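PDB 4MI2: putative enoyl-CoA hydratase/isomerase from Mycobacterium abscessus, which probably isomerises a ring-epoxide coenzyme A thioester, 2-(1,2-epoxy-1,2-dihydrophenyl)acetyl-CoA, in the breakdown of phenylacetate. Local coordinates for residues Tyr11-Asn14 and Val18-Ile21; Gln42-Ala47 and Val56-Ala61; Ala118-Ala123 and Ala135-Ala140; Leu146-Ala151 and Ala167-Gly172. All blocks are in the same frame, centred on the assembly; numbering follows the deposited sequence. Where two conformers were deposited one is given.

Interaction 1. Residues Tyr11-Asn14 and Val18-Ile21; sequences YSVN and VAAI
Y11-N14 and V18-I21 pair as antiparallel strands at one edge of the six-stranded sheet. S12 and A20 form the hydrogen-bonded pair. A20 N gives a short bond to S12 O (2.8 Å). The return bond, S12 N to A20 O, is longer at 3.2 Å. Y11-I21 and V13-A19 are non-hydrogen-bonded pairs. Near the turn, N14 N bonds to V18 O at 2.9 Å.

The motif is a beta hairpin, with strand 9-13 outermost and strand 18-23 continuing inward to strand 55-60. N14 helps to close it with its side chain. Its CG sits between the backbone N and the carbonyl carbon (chi1 82°), which turns OD1 back to the second strand. V18 N reaches OD1 at 3.0 Å from above the amide plane. OD1 also accepts the N-H of A16, an Asx turn, so two N-H groups hold it. The flat amide lies against V18 CB.

Y11, V13, A19 and I21 share one sheet face. The Y11 ring leans inward: CE1 is 4.1 Å from A19 CB, and I21 CG1 meets the ring edge near its plane. A43 and A46 of helix 34-49 cover Y11 from beyond. S12 and A20 lie on the other face, at the more exposed side. There S12 OG binds a water at 2.8 Å, and this water gives a weak hydrogen bond to A20 O.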
loop_
_atom_site.group_PDB
_atom_site.type_symbol
_atom_site.label_atom_id
_atom_site.label_comp_id
_atom_site.label_asym_id
_atom_site.label_seq_id
_atom_site.Cartn_x
_atom_site.Cartn_y
_atom_site.Cartn_z
ATOM N N TYR B 11 -14.439 -15.283 -27.723
ATOM C CA TYR B 11 -14.033 -16.204 -26.675
ATOM C C TYR B 11 -13.569 -17.513 -27.292
ATOM O O TYR B 11 -14.224 -18.050 -28.189
ATOM C CB TYR B 11 -15.199 -16.476 -25.723
ATOM C CG TYR B 11 -14.873 -17.447 -24.611
ATOM C CD1 TYR B 11 -14.154 -17.038 -23.504
ATOM C CD2 TYR B 11 -15.287 -18.776 -24.668
ATOM C CE1 TYR B 11 -13.853 -17.916 -22.472
ATOM C CE2 TYR B 11 -14.994 -19.668 -23.640
ATOM C CZ TYR B 11 -14.274 -19.227 -22.541
ATOM O OH TYR B 11 -13.966 -20.089 -21.516
ATOM N N SER B 12 -12.444 -18.025 -26.806
ATOM C CA SER B 12 -11.974 -19.364 -27.168
ATOM C C SER B 12 -11.075 -19.937 -26.072
ATOM O O SER B 12 -10.444 -19.192 -25.323
ATOM C CB SER B 12 -11.202 -19.326 -28.492
ATOM O OG SER B 12 -10.044 -18.518 -28.371
ATOM N N VAL B 13 -11.032 -21.262 -25.976
ATOM C CA VAL B 13 -10.084 -21.942 -25.086
ATOM C C VAL B 13 -9.162 -22.767 -25.966
ATOM O O VAL B 13 -9.645 -23.581 -26.751
ATOM C CB VAL B 13 -10.789 -22.882 -24.086
ATOM C CG1 VAL B 13 -9.760 -23.543 -23.166
ATOM C CG2 VAL B 13 -11.842 -22.129 -23.281
ATOM N N ASN B 14 -7.850 -22.563 -25.850
ATOM C CA ASN B 14 -6.906 -23.274 -26.716
ATOM C C ASN B 14 -6.459 -24.638 -26.151
ATOM O O ASN B 14 -6.953 -25.101 -25.117
ATOM C CB ASN B 14 -5.721 -22.364 -27.126
ATOM C CG ASN B 14 -4.618 -22.275 -26.079
ATOM O OD1 ASN B 14 -4.671 -22.900 -25.024
ATOM N ND2 ASN B 14 -3.600 -21.473 -26.380
ATOM N N VAL B 18 -5.620 -22.078 -22.246
ATOM C CA VAL B 18 -5.637 -20.628 -22.189
ATOM C C VAL B 18 -6.981 -20.166 -22.724
ATOM O O VAL B 18 -7.310 -20.458 -23.870
ATOM C CB VAL B 18 -4.532 -20.008 -23.066
ATOM C CG1 VAL B 18 -4.636 -18.492 -23.069
ATOM C CG2 VAL B 18 -3.158 -20.453 -22.588
ATOM N N ALA B 19 -7.754 -19.454 -21.905
ATOM C CA ALA B 19 -8.979 -18.821 -22.382
ATOM C C ALA B 19 -8.646 -17.427 -22.883
ATOM O O ALA B 19 -8.108 -16.607 -22.142
ATOM C CB ALA B 19 -10.033 -18.756 -21.289
ATOM N N ALA B 20 -8.951 -17.178 -24.154
ATOM C CA ALA B 20 -8.722 -15.883 -24.769
ATOM C C ALA B 20 -10.037 -15.112 -24.799
ATOM O O ALA B 20 -11.026 -15.607 -25.335
ATOM C CB ALA B 20 -8.162 -16.050 -26.176
ATOM N N ILE B 21 -10.045 -13.923 -24.201
ATOM C CA ILE B 21 -11.187 -13.015 -24.260
ATOM C C ILE B 21 -10.737 -11.764 -25.015
ATOM O O ILE B 21 -9.845 -11.046 -24.555
ATOM C CB ILE B 21 -11.682 -12.629 -22.848
ATOM C CG1 ILE B 21 -12.041 -13.886 -22.040
ATOM C CG2 ILE B 21 -12.887 -11.681 -22.930
ATOM C CD1 ILE B 21 -12.479 -13.604 -20.614
HETATM O O HOH W 1 -10.722 -15.844 -28.636
#

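Interaction 2. Residues Gln42-Ala47 and Val56-Ala61; sequences QALLAA and VVMSAA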
loop_
_atom_site.group_PDB
_atom_site.type_symbol
_atom_site.label_atom_id
_atom_site.label_comp_id
_atom_site.label_asym_id
_atom_site.label_seq_id
_atom_site.Cartn_x
_atom_site.Cartn_y
_atom_site.Cartn_z
ATOM N N GLN B 42 -20.636 -13.157 -20.133
ATOM C CA GLN B 42 -20.715 -14.566 -20.522
ATOM C C GLN B 42 -19.330 -15.190 -20.766
ATOM O O GLN B 42 -19.086 -16.337 -20.386
ATOM C CB GLN B 42 -21.589 -14.721 -21.774
ATOM N N ALA B 43 -18.427 -14.438 -21.391
ATOM C CA ALA B 43 -17.064 -14.921 -21.619
ATOM C C ALA B 43 -16.311 -15.126 -20.294
ATOM O O ALA B 43 -15.658 -16.163 -20.105
ATOM C CB ALA B 43 -16.294 -13.981 -22.534
ATOM N N LEU B 44 -16.406 -14.159 -19.382
ATOM C CA LEU B 44 -15.767 -14.285 -18.062
ATOM C C LEU B 44 -16.370 -15.427 -17.225
ATOM O O LEU B 44 -15.642 -16.177 -16.563
ATOM C CB LEU B 44 -15.849 -12.964 -17.282
ATOM C CG LEU B 44 -15.057 -11.791 -17.865
ATOM C CD1 LEU B 44 -15.556 -10.466 -17.306
ATOM C CD2 LEU B 44 -13.560 -11.948 -17.617
ATOM N N LEU B 45 -17.688 -15.567 -17.251
ATOM C CA LEU B 45 -18.323 -16.693 -16.558
ATOM C C LEU B 45 -17.886 -18.046 -17.158
ATOM O O LEU B 45 -17.597 -18.988 -16.424
ATOM C CB LEU B 45 -19.848 -16.553 -16.556
ATOM C CG LEU B 45 -20.398 -15.410 -15.695
ATOM C CD1 LEU B 45 -21.908 -15.284 -15.864
ATOM C CD2 LEU B 45 -20.044 -15.600 -14.229
ATOM N N ALA B 46 -17.818 -18.136 -18.484
ATOM C CA ALA B 46 -17.383 -19.369 -19.137
ATOM C C ALA B 46 -15.966 -19.708 -18.681
ATOM O O ALA B 46 -15.706 -20.815 -18.225
ATOM C CB ALA B 46 -17.442 -19.224 -20.647
ATOM N N ALA B 47 -15.066 -18.730 -18.768
ATOM C CA ALA B 47 -13.675 -18.902 -18.334
ATOM C C ALA B 47 -13.543 -19.367 -16.878
ATOM O O ALA B 47 -12.698 -20.205 -16.562
ATOM C CB ALA B 47 -12.903 -17.607 -18.530
ATOM N N VAL B 56 -5.998 -17.153 -18.249
ATOM C CA VAL B 56 -6.857 -16.294 -19.046
ATOM C C VAL B 56 -6.025 -15.143 -19.605
ATOM O O VAL B 56 -5.162 -14.590 -18.916
ATOM C CB VAL B 56 -8.012 -15.729 -18.203
ATOM C CG1 VAL B 56 -8.868 -14.761 -19.008
ATOM C CG2 VAL B 56 -8.860 -16.862 -17.660
ATOM N N VAL B 57 -6.276 -14.803 -20.865
ATOM C CA VAL B 57 -5.670 -13.628 -21.459
ATOM C C VAL B 57 -6.771 -12.736 -22.031
ATOM O O VAL B 57 -7.635 -13.175 -22.799
ATOM C CB VAL B 57 -4.558 -13.963 -22.487
ATOM C CG1 VAL B 57 -5.024 -14.962 -23.532
ATOM C CG2 VAL B 57 -4.023 -12.693 -23.145
ATOM N N MET B 58 -6.732 -11.482 -21.608
ATOM C CA MET B 58 -7.683 -10.469 -22.015
ATOM C C MET B 58 -6.943 -9.516 -22.967
ATOM O O MET B 58 -5.860 -9.032 -22.644
ATOM C CB MET B 58 -8.183 -9.752 -20.755
ATOM C CG MET B 58 -9.607 -9.228 -20.789
ATOM S SD MET B 58 -10.405 -9.249 -19.151
ATOM C CE MET B 58 -9.177 -8.420 -18.126
ATOM N N SER B 59 -7.514 -9.290 -24.152
ATOM C CA SER B 59 -6.935 -8.379 -25.134
ATOM C C SER B 59 -8.025 -7.642 -25.901
ATOM O O SER B 59 -9.209 -7.828 -25.629
ATOM C CB SER B 59 -6.014 -9.147 -26.099
ATOM O OG SER B 59 -6.727 -10.139 -26.807
ATOM N N ALA B 60 -7.616 -6.791 -26.842
ATOM C CA ALA B 60 -8.560 -5.947 -27.583
ATOM C C ALA B 60 -8.076 -5.615 -29.002
ATOM O O ALA B 60 -6.898 -5.333 -29.217
ATOM C CB ALA B 60 -8.825 -4.674 -26.804
ATOM N N ALA B 61 -9.002 -5.643 -29.960
ATOM C CA ALA B 61 -8.702 -5.345 -31.360
ATOM C C ALA B 61 -8.595 -3.842 -31.611
ATOM O O ALA B 61 -9.236 -3.036 -30.931
ATOM C CB ALA B 61 -9.776 -5.940 -32.257
#
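L44 and A47 of helix 34-49 rest on M58 and V56 of strand 55-60. The packing is slightly closer at A47. Its CB points at the strand and lies 4.2 Å from V56 CG2. The CA atoms of A47 and V56 are 7.3 Å apart, so the small alanine lets the helix come down close over the valine. With V56 CG1 anti to the backbone N (chi1 177°), CG2 is left as the branch that faces A47.

About one turn earlier the fit is slightly looser. The L44 CB does not point at the strand, but the end of the side chain comes nearer: CD2 is 4.4 Å from M58 SD. M58 reaches up from the sheet and meets L44 through its sulfur. I21 and V96, A99 and L100 of helix 87-102 enclose L44 from other sides, so this looser end is still buried.

The outer side of the helix differs. L45 is exposed, and A46 and Q42 are partly so; all three are far from the strand. The contact belongs to the beta-alpha-beta unit of strand 18-23, helix 34-49 and strand 55-60, whose two strands are parallel neighbours.

Only apolar side-chain atoms meet between helix and strand, with a sulfur among them. Such contacts have little directional demand. Shape and burial therefore probably set the helix position, while backbone bonds to strands 18-23 and 107-111 hold strand 55-60.

Interaction 3. Residues Ala118-Ala123 and Ala135-Ala140; sequences AGLGLA and AKFGTA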
loop_
_atom_site.group_PDB
_atom_site.type_symbol
_atom_site.label_atom_id
_atom_site.label_comp_id
_atom_site.label_asym_id
_atom_site.label_seq_id
_atom_site.Cartn_x
_atom_site.Cartn_y
_atom_site.Cartn_z
ATOM N N ALA B 118 -14.275 2.471 -17.204
ATOM C CA ALA B 118 -14.477 1.036 -17.008
ATOM C C ALA B 118 -13.417 0.188 -17.700
ATOM O O ALA B 118 -13.176 -0.958 -17.305
ATOM C CB ALA B 118 -15.843 0.637 -17.516
ATOM N N GLY B 119 -12.804 0.728 -18.750
ATOM C CA GLY B 119 -11.709 0.029 -19.424
ATOM C C GLY B 119 -10.524 -0.150 -18.492
ATOM O O GLY B 119 -9.898 -1.216 -18.457
ATOM N N LEU B 120 -10.226 0.905 -17.729
ATOM C CA LEU B 120 -9.192 0.853 -16.709
ATOM C C LEU B 120 -9.598 -0.113 -15.594
ATOM O O LEU B 120 -8.794 -0.920 -15.152
ATOM C CB LEU B 120 -8.920 2.257 -16.153
ATOM C CG LEU B 120 -7.726 2.438 -15.218
ATOM C CD1 LEU B 120 -6.431 2.024 -15.897
ATOM C CD2 LEU B 120 -7.641 3.894 -14.751
ATOM N N GLY B 121 -10.855 -0.049 -15.164
ATOM C CA GLY B 121 -11.360 -0.936 -14.107
ATOM C C GLY B 121 -11.176 -2.390 -14.476
ATOM O O GLY B 121 -10.767 -3.214 -13.657
ATOM N N LEU B 122 -11.468 -2.688 -15.732
ATOM C CA LEU B 122 -11.398 -4.036 -16.260
ATOM C C LEU B 122 -9.949 -4.489 -16.289
ATOM O O LEU B 122 -9.616 -5.605 -15.853
ATOM C CB LEU B 122 -12.022 -4.046 -17.660
ATOM C CG LEU B 122 -12.139 -5.344 -18.442
ATOM C CD1 LEU B 122 -13.023 -6.367 -17.744
ATOM C CD2 LEU B 122 -12.711 -4.995 -19.805
ATOM N N ALA B 123 -9.071 -3.610 -16.764
ATOM C CA ALA B 123 -7.647 -3.931 -16.819
ATOM C C ALA B 123 -7.028 -4.159 -15.442
ATOM O O ALA B 123 -6.170 -5.042 -15.285
ATOM C CB ALA B 123 -6.882 -2.841 -17.556
ATOM N N ALA B 135 0.331 3.079 -24.675
ATOM C CA ALA B 135 -0.864 2.938 -23.825
ATOM C C ALA B 135 -1.048 4.188 -22.942
ATOM O O ALA B 135 -0.067 4.775 -22.482
ATOM C CB ALA B 135 -0.776 1.683 -22.966
ATOM N N LYS B 136 -2.304 4.581 -22.728
ATOM C CA LYS B 136 -2.656 5.741 -21.887
ATOM C C LYS B 136 -3.748 5.365 -20.891
ATOM O O LYS B 136 -4.711 4.673 -21.238
ATOM C CB LYS B 136 -3.144 6.917 -22.748
ATOM N N PHE B 137 -3.611 5.851 -19.660
ATOM C CA PHE B 137 -4.475 5.448 -18.566
ATOM C C PHE B 137 -5.073 6.667 -17.883
ATOM O O PHE B 137 -4.352 7.605 -17.528
ATOM C CB PHE B 137 -3.679 4.616 -17.560
ATOM C CG PHE B 137 -2.946 3.462 -18.185
ATOM C CD1 PHE B 137 -3.515 2.196 -18.220
ATOM C CD2 PHE B 137 -1.697 3.646 -18.754
ATOM C CE1 PHE B 137 -2.848 1.134 -18.808
ATOM C CE2 PHE B 137 -1.026 2.588 -19.346
ATOM C CZ PHE B 137 -1.603 1.329 -19.369
ATOM N N GLY B 138 -6.386 6.645 -17.695
ATOM C CA GLY B 138 -7.100 7.715 -17.006
ATOM C C GLY B 138 -8.406 7.210 -16.407
ATOM O O GLY B 138 -9.033 6.297 -16.934
ATOM N N THR B 139 -8.823 7.816 -15.305
ATOM C CA THR B 139 -10.063 7.429 -14.640
ATOM C C THR B 139 -11.288 7.965 -15.381
ATOM O O THR B 139 -12.323 7.292 -15.447
ATOM C CB THR B 139 -10.069 7.893 -13.176
ATOM O OG1 THR B 139 -9.631 9.256 -13.088
ATOM C CG2 THR B 139 -9.133 7.015 -12.348
ATOM N N ALA B 140 -11.164 9.185 -15.906
ATOM C CA ALA B 140 -12.200 9.869 -16.708
ATOM C C ALA B 140 -13.478 10.330 -15.989
ATOM O O ALA B 140 -14.122 11.262 -16.448
ATOM C CB ALA B 140 -12.573 9.039 -17.934
#
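L120 of helix 118-124 drops onto F137, G138 and T139 of the short strand 136-138 and its end. The helix starts with A118, whose CB points away from the strand; the residue packs on Y93 and S150. Its carbonyl O accepts L122 N at 2.9 Å in the first helical turn.

L120 then makes the whole contact. With CG anti to the backbone N (chi1 -171°) the side chain comes over the strand, and chi2 (59°) places CD1 at the F137 ring and CD2 at G138 O. CD1 meets the edge of the ring, near its plane, at 3.7 Å from F137 CD1. The two side chains cross at about a right angle. CD2 lies over the backbone, 3.5 Å from G138 O, and also nears the methyl of T139, with CD2 4.2 Å from T139 CG2.

After G121, L122 faces the other way, to V96 and L100 of helix 87-102. A123 turns back to the strand side but packs on C115. The F137 ring is further covered by C115, L185 and V186.

This is packing of a helix on the small second sheet of the crotonase fold. In that family the start of the equivalent helix typically lends an amide to the oxyanion hole.

Interaction 4. Residues Leu146-Ala151 and Ala167-Gly172; sequences LAADSA and AMFLLG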
loop_
_atom_site.group_PDB
_atom_site.type_symbol
_atom_site.label_atom_id
_atom_site.label_comp_id
_atom_site.label_asym_id
_atom_site.label_seq_id
_atom_site.Cartn_x
_atom_site.Cartn_y
_atom_site.Cartn_z
ATOM N N LEU B 146 -19.017 12.367 -12.780
ATOM C CA LEU B 146 -19.272 11.110 -12.098
ATOM C C LEU B 146 -18.121 10.861 -11.116
ATOM O O LEU B 146 -17.191 11.669 -11.033
ATOM C CB LEU B 146 -19.415 9.983 -13.121
ATOM C CG LEU B 146 -20.603 10.152 -14.093
ATOM C CD1 LEU B 146 -20.570 9.130 -15.230
ATOM C CD2 LEU B 146 -21.938 10.087 -13.350
ATOM N N ALA B 147 -18.172 9.759 -10.373
ATOM C CA ALA B 147 -17.149 9.479 -9.369
ATOM C C ALA B 147 -16.265 8.277 -9.730
ATOM O O ALA B 147 -15.081 8.443 -10.034
ATOM C CB ALA B 147 -17.794 9.300 -8.004
ATOM N N ALA B 148 -16.841 7.077 -9.706
ATOM C CA ALA B 148 -16.094 5.836 -9.952
ATOM C C ALA B 148 -17.033 4.648 -10.044
ATOM O O ALA B 148 -18.060 4.603 -9.350
ATOM C CB ALA B 148 -15.091 5.580 -8.839
ATOM N N ASP B 149 -16.681 3.707 -10.916
ATOM C CA ASP B 149 -17.285 2.392 -10.942
ATOM C C ASP B 149 -16.270 1.340 -11.420
ATOM O O ASP B 149 -15.083 1.629 -11.541
ATOM C CB ASP B 149 -18.591 2.382 -11.749
ATOM C CG ASP B 149 -18.427 2.857 -13.186
ATOM O OD1 ASP B 149 -17.599 2.274 -13.926
ATOM O OD2 ASP B 149 -19.174 3.796 -13.581
ATOM N N SER B 150 -16.733 0.109 -11.617
ATOM C CA SER B 150 -15.875 -0.992 -12.049
ATOM C C SER B 150 -14.742 -1.289 -11.062
ATOM O O SER B 150 -13.662 -1.723 -11.468
ATOM C CB SER B 150 -15.317 -0.710 -13.452
ATOM O OG SER B 150 -16.366 -0.418 -14.344
ATOM N N ALA B 151 -15.017 -1.059 -9.774
ATOM C CA ALA B 151 -14.108 -1.349 -8.658
ATOM C C ALA B 151 -12.872 -0.444 -8.579
ATOM O O ALA B 151 -11.972 -0.661 -7.747
ATOM C CB ALA B 151 -13.688 -2.808 -8.672
ATOM N N ALA B 167 -4.906 11.929 -7.018
ATOM C CA ALA B 167 -4.643 12.910 -8.058
ATOM C C ALA B 167 -5.317 12.504 -9.363
ATOM O O ALA B 167 -5.939 13.336 -10.010
ATOM C CB ALA B 167 -3.148 13.111 -8.267
ATOM N N MET B 168 -5.206 11.238 -9.748
ATOM C CA MET B 168 -5.837 10.773 -10.981
ATOM C C MET B 168 -7.336 11.038 -10.972
ATOM O O MET B 168 -7.873 11.551 -11.941
ATOM C CB MET B 168 -5.557 9.286 -11.252
ATOM C CG MET B 168 -4.137 9.011 -11.732
ATOM S SD MET B 168 -3.846 7.324 -12.295
ATOM C CE MET B 168 -4.876 7.292 -13.760
ATOM N N PHE B 169 -8.001 10.695 -9.872
ATOM C CA PHE B 169 -9.449 10.874 -9.767
ATOM C C PHE B 169 -9.836 12.347 -9.692
ATOM O O PHE B 169 -10.738 12.781 -10.416
ATOM C CB PHE B 169 -10.025 10.141 -8.547
ATOM C CG PHE B 169 -10.440 8.718 -8.823
ATOM C CD1 PHE B 169 -11.528 8.445 -9.648
ATOM C CD2 PHE B 169 -9.774 7.656 -8.235
ATOM C CE1 PHE B 169 -11.927 7.142 -9.888
ATOM C CE2 PHE B 169 -10.168 6.356 -8.474
ATOM C CZ PHE B 169 -11.247 6.097 -9.301
ATOM N N LEU B 170 -9.166 13.103 -8.819
ATOM C CA LEU B 170 -9.552 14.493 -8.565
ATOM C C LEU B 170 -9.061 15.499 -9.634
ATOM O O LEU B 170 -9.790 16.419 -9.985
ATOM C CB LEU B 170 -9.093 14.944 -7.174
ATOM C CG LEU B 170 -9.688 14.269 -5.942
ATOM C CD1 LEU B 170 -9.193 14.988 -4.703
ATOM C CD2 LEU B 170 -11.214 14.249 -5.962
ATOM N N LEU B 171 -7.843 15.330 -10.145
ATOM C CA LEU B 171 -7.293 16.277 -11.121
ATOM C C LEU B 171 -7.427 15.824 -12.576
ATOM O O LEU B 171 -7.185 16.604 -13.485
ATOM C CB LEU B 171 -5.826 16.578 -10.809
ATOM C CG LEU B 171 -5.576 17.148 -9.408
ATOM C CD1 LEU B 171 -4.079 17.252 -9.117
ATOM C CD2 LEU B 171 -6.257 18.493 -9.248
ATOM N N GLY B 172 -7.817 14.575 -12.794
ATOM C CA GLY B 172 -7.978 14.048 -14.140
ATOM C C GLY B 172 -6.651 13.789 -14.834
ATOM O O GLY B 172 -6.596 13.722 -16.050
#
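F169, A148 and A147 carry this contact between helix 162-171 and the loop before helix 152-160. F169 has the largest share. Its ring projects from the helix to the loop and meets it with the CD1-CE1-CZ side, CE1 coming nearest. CE1 lies 3.4 Å from A147 O, and CD1 of the same ring is 3.6 Å from that O. The carbonyl approaches the ring obliquely.

A148 is the second partner. Its CB points at the helix and sits 3.7 Å from F169 CE1, with F169 CZ only slightly farther at 3.9 Å. A147 takes part through its backbone; its own methyl stays well clear of the ring. L156 and T139 of the same chain and V217 of the second subunit also touch F169, so the ring is wedged between loop and helices.

The loop itself is pinned from outside: Q240 of the second subunit accepts A147 N at OE1 and gives its NE2 to D149 OD2, and E236 of that subunit accepts A151 N. Within the loop, S150 OG donates to D149 OD1 at 3.0 Å, on the anti side of the carboxylate.

A151 is the N-cap residue of helix 152-160. The loop thus leads into this helix at an interface with a second subunit of this crotonase-fold protein, and in many family members the equivalent loop borders the active site.

Interactions 1 and 2 share one sheet. A19 and I21 of the hairpin probably exchange backbone hydrogen bonds with V57. Interaction 1 is partly buried and held mainly by backbone hydrogen bonds, with one from the N14 side chain. Interaction 2 is buried and apolar. M58 CE then packs on L122 O, which joins interaction 2 to interaction 3. Interactions 3 and 4 are buried neighbours, their centres about 10 Å apart. T139 packs on M168 and F169. In each, one large side chain makes most of the contact: L120 on a ring and backbone, F169 on a carbonyl and a methyl. Interaction 4 alone touches another subunit. It lies across the chain's centre from interaction 1.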